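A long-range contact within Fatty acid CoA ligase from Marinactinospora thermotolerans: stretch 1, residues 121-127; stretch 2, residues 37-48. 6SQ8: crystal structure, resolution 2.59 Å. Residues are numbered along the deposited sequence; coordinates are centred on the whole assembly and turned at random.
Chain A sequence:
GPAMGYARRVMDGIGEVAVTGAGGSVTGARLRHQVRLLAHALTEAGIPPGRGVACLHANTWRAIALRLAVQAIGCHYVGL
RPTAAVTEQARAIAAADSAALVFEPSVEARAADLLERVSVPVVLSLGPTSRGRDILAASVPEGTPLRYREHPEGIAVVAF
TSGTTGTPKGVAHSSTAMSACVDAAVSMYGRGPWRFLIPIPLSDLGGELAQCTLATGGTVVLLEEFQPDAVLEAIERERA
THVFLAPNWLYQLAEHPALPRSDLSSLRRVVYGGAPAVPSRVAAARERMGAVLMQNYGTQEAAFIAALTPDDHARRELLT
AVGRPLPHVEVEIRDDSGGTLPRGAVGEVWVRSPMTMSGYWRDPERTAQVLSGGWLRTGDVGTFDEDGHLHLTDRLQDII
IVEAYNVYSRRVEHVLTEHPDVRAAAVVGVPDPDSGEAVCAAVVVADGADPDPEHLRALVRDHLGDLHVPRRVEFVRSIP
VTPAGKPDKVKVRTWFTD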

# COMPACT_ATOMS: atom_id res chain seq x y z
N PRO A 121 0.18 0.16 29.49
CA PRO A 121 -0.03 -0.84 30.55
C PRO A 121 0.88 -2.07 30.52
O PRO A 121 1.46 -2.43 31.54
CB PRO A 121 -1.48 -1.29 30.30
CG PRO A 121 -2.15 -0.07 29.69
CD PRO A 121 -1.08 0.57 28.83
N VAL A 122 0.99 -2.73 29.36
CA VAL A 122 1.64 -4.03 29.24
C VAL A 122 2.67 -3.93 28.11
O VAL A 122 2.39 -3.39 27.06
CB VAL A 122 0.62 -5.14 28.96
CG1 VAL A 122 1.24 -6.52 28.95
CG2 VAL A 122 -0.55 -5.09 29.94
N VAL A 123 3.87 -4.45 28.35
CA VAL A 123 4.95 -4.43 27.38
C VAL A 123 5.48 -5.86 27.25
O VAL A 123 6.05 -6.37 28.19
CB VAL A 123 6.06 -3.43 27.75
CG1 VAL A 123 7.25 -3.55 26.83
CG2 VAL A 123 5.56 -2.00 27.74
N LEU A 124 5.28 -6.46 26.08
CA LEU A 124 5.59 -7.87 25.79
C LEU A 124 6.54 -7.97 24.60
O LEU A 124 6.63 -7.06 23.77
CB LEU A 124 4.28 -8.60 25.49
CG LEU A 124 3.19 -8.44 26.54
CD1 LEU A 124 1.87 -9.02 26.06
CD2 LEU A 124 3.58 -9.09 27.85
N SER A 125 7.27 -9.09 24.51
CA SER A 125 8.28 -9.27 23.48
C SER A 125 8.24 -10.69 22.94
O SER A 125 7.96 -11.64 23.67
CB SER A 125 9.65 -8.91 24.00
OG SER A 125 10.15 -9.94 24.85
N LEU A 126 8.51 -10.82 21.64
CA LEU A 126 8.58 -12.11 20.97
C LEU A 126 10.00 -12.66 21.14
O LEU A 126 10.85 -12.53 20.26
CB LEU A 126 8.23 -11.90 19.49
CG LEU A 126 6.81 -12.25 19.08
CD1 LEU A 126 5.78 -11.74 20.08
CD2 LEU A 126 6.53 -11.70 17.68
N GLY A 127 10.23 -13.27 22.31
CA GLY A 127 11.53 -13.81 22.68
C GLY A 127 12.17 -12.98 23.79
O GLY A 127 11.71 -11.88 24.06
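Stretch 2, residues 37-48: LLAHALTEAGIP

Stretch 2 enters as a helix already under way and keeps helical form from Leu-37 to Glu-44. Backbone bonds of the usual i to i-4 kind run along it, such as Leu-42 N to Leu-38 O at 3.0 Å and Glu-44 N to His-40 O at 2.8 Å. The helix then closes in a Schellman motif. Gly-46 takes a positive phi of 87°, which favours glycine, and its N bonds to Thr-43 O at 3.0 Å. After this turn Ile-47 and Pro-48 continue in extended form.

The helix lies along a strand that includes Val-123, Leu-124 and Ser-125. The two run in opposite senses. Val-122 CA is 7.3 Å from Ala-45 CA, Leu-124 CA is 8.6 Å from Leu-42 CA, and Leu-126 CA is 9.1 Å from Leu-38 CA, so the backbones are closest at the C-terminal end of the helix. The small side chain of Ala-45 sits at that narrow end. Farther along, leucines on both sides span the wider gap.

Alternation in the extended chain decides which side chains take part. Val-122 and Leu-124 point toward the helix, while Val-123 and Ser-125 are out of reach.

Leu-124 is the central bump. With chi1 m and chi2 t, it puts CD1 into a shallow hollow lined by three residues of stretch 2. Its CD1 lies 3.8 Å from Leu-42 CD2, 4.2 Å from Ala-45 CB and 4.2 Å from Ile-47 CD1. Leu-42 and Ile-47 start out sideways, but both are m, t rotamers whose ends come nearer to the strand. The hollow thus joins the last part of the helix to the chain beyond its turn.

Val-122 covers Ala-45 next to this pocket. Its CG1 is 4.0 Å from Ala-45 CB, and its CG2 is 3.7 Å from Ala-45 O. The valine therefore packs on both the methyl and the carbonyl of the residue that follows the helix.

At the other end, Leu-126 meets Leu-38. Both leave their backbones sideways and approach with their tips, Leu-126 CD1 to Leu-38 CD2 at 4.1 Å. Leu-126 has an off-well chi1 of -99°. Beyond it, Gly-127 does not touch the helix. Ser-125 OG bonds to Gly-127 O at 2.6 Å, a link within stretch 1.

No hydrogen bond crosses between the stretches. The contact is apolar packing of modest size, burying 234 Å² over both sides. The exposed His-40 and Glu-44 take no part in it.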

# COMPACT_ATOMS: atom_id res chain seq x y z
N LEU A 37 -0.75 -20.03 21.22
CA LEU A 37 0.21 -19.64 22.23
C LEU A 37 0.14 -18.13 22.50
O LEU A 37 -0.06 -17.70 23.63
CB LEU A 37 1.60 -20.05 21.73
CG LEU A 37 2.70 -20.08 22.80
CD1 LEU A 37 3.68 -21.22 22.50
CD2 LEU A 37 3.42 -18.75 22.91
N LEU A 38 0.30 -17.33 21.44
CA LEU A 38 0.34 -15.89 21.56
C LEU A 38 -1.02 -15.36 22.03
O LEU A 38 -1.07 -14.40 22.79
CB LEU A 38 0.69 -15.30 20.19
CG LEU A 38 2.10 -15.55 19.69
CD1 LEU A 38 2.26 -15.06 18.28
CD2 LEU A 38 3.09 -14.83 20.56
N ALA A 39 -2.10 -15.98 21.53
CA ALA A 39 -3.44 -15.60 21.91
C ALA A 39 -3.61 -15.74 23.43
O ALA A 39 -3.99 -14.80 24.11
CB ALA A 39 -4.44 -16.43 21.16
N HIS A 40 -3.29 -16.93 23.94
CA HIS A 40 -3.37 -17.23 25.37
C HIS A 40 -2.51 -16.24 26.18
O HIS A 40 -2.98 -15.64 27.14
CB HIS A 40 -2.98 -18.69 25.62
CG HIS A 40 -3.12 -19.09 27.05
ND1 HIS A 40 -2.09 -18.96 27.98
CD2 HIS A 40 -4.16 -19.65 27.71
CE1 HIS A 40 -2.50 -19.41 29.14
NE2 HIS A 40 -3.76 -19.83 29.01
N ALA A 41 -1.26 -16.04 25.77
CA ALA A 41 -0.34 -15.17 26.48
C ALA A 41 -0.87 -13.73 26.59
O ALA A 41 -0.72 -13.08 27.62
CB ALA A 41 1.00 -15.19 25.79
N LEU A 42 -1.47 -13.22 25.50
CA LEU A 42 -2.00 -11.84 25.43
C LEU A 42 -3.25 -11.72 26.31
O LEU A 42 -3.45 -10.70 26.97
CB LEU A 42 -2.34 -11.48 23.98
CG LEU A 42 -1.16 -11.25 23.03
CD1 LEU A 42 -1.62 -11.37 21.59
CD2 LEU A 42 -0.55 -9.88 23.26
N THR A 43 -4.10 -12.76 26.25
CA THR A 43 -5.30 -12.87 27.07
C THR A 43 -4.87 -12.79 28.54
O THR A 43 -5.33 -11.89 29.25
CB THR A 43 -6.09 -14.15 26.73
OG1 THR A 43 -7.03 -13.82 25.70
CG2 THR A 43 -6.82 -14.78 27.90
N GLU A 44 -3.96 -13.69 28.94
CA GLU A 44 -3.48 -13.82 30.33
C GLU A 44 -2.84 -12.53 30.83
O GLU A 44 -2.87 -12.27 32.00
CB GLU A 44 -2.45 -14.95 30.48
CG GLU A 44 -3.02 -16.35 30.36
CD GLU A 44 -4.22 -16.69 31.22
OE1 GLU A 44 -5.01 -17.57 30.80
OE2 GLU A 44 -4.38 -16.06 32.29
N ALA A 45 -2.26 -11.73 29.94
CA ALA A 45 -1.55 -10.51 30.33
C ALA A 45 -2.53 -9.38 30.66
O ALA A 45 -2.09 -8.27 30.99
CB ALA A 45 -0.59 -10.11 29.24
N GLY A 46 -3.84 -9.62 30.50
CA GLY A 46 -4.90 -8.69 30.91
C GLY A 46 -5.28 -7.63 29.88
O GLY A 46 -5.81 -6.57 30.23
N ILE A 47 -4.97 -7.90 28.61
CA ILE A 47 -5.36 -7.09 27.48
C ILE A 47 -6.85 -7.34 27.21
O ILE A 47 -7.23 -8.44 26.82
CB ILE A 47 -4.50 -7.42 26.25
CG1 ILE A 47 -3.00 -7.30 26.54
CG2 ILE A 47 -4.91 -6.56 25.07
CD1 ILE A 47 -2.10 -7.86 25.46
N PRO A 48 -7.73 -6.32 27.40
CA PRO A 48 -9.16 -6.49 27.16
C PRO A 48 -9.59 -6.29 25.70
O PRO A 48 -8.95 -5.55 24.96
CB PRO A 48 -9.76 -5.38 28.04
CG PRO A 48 -8.71 -4.26 28.02
CD PRO A 48 -7.38 -4.97 27.87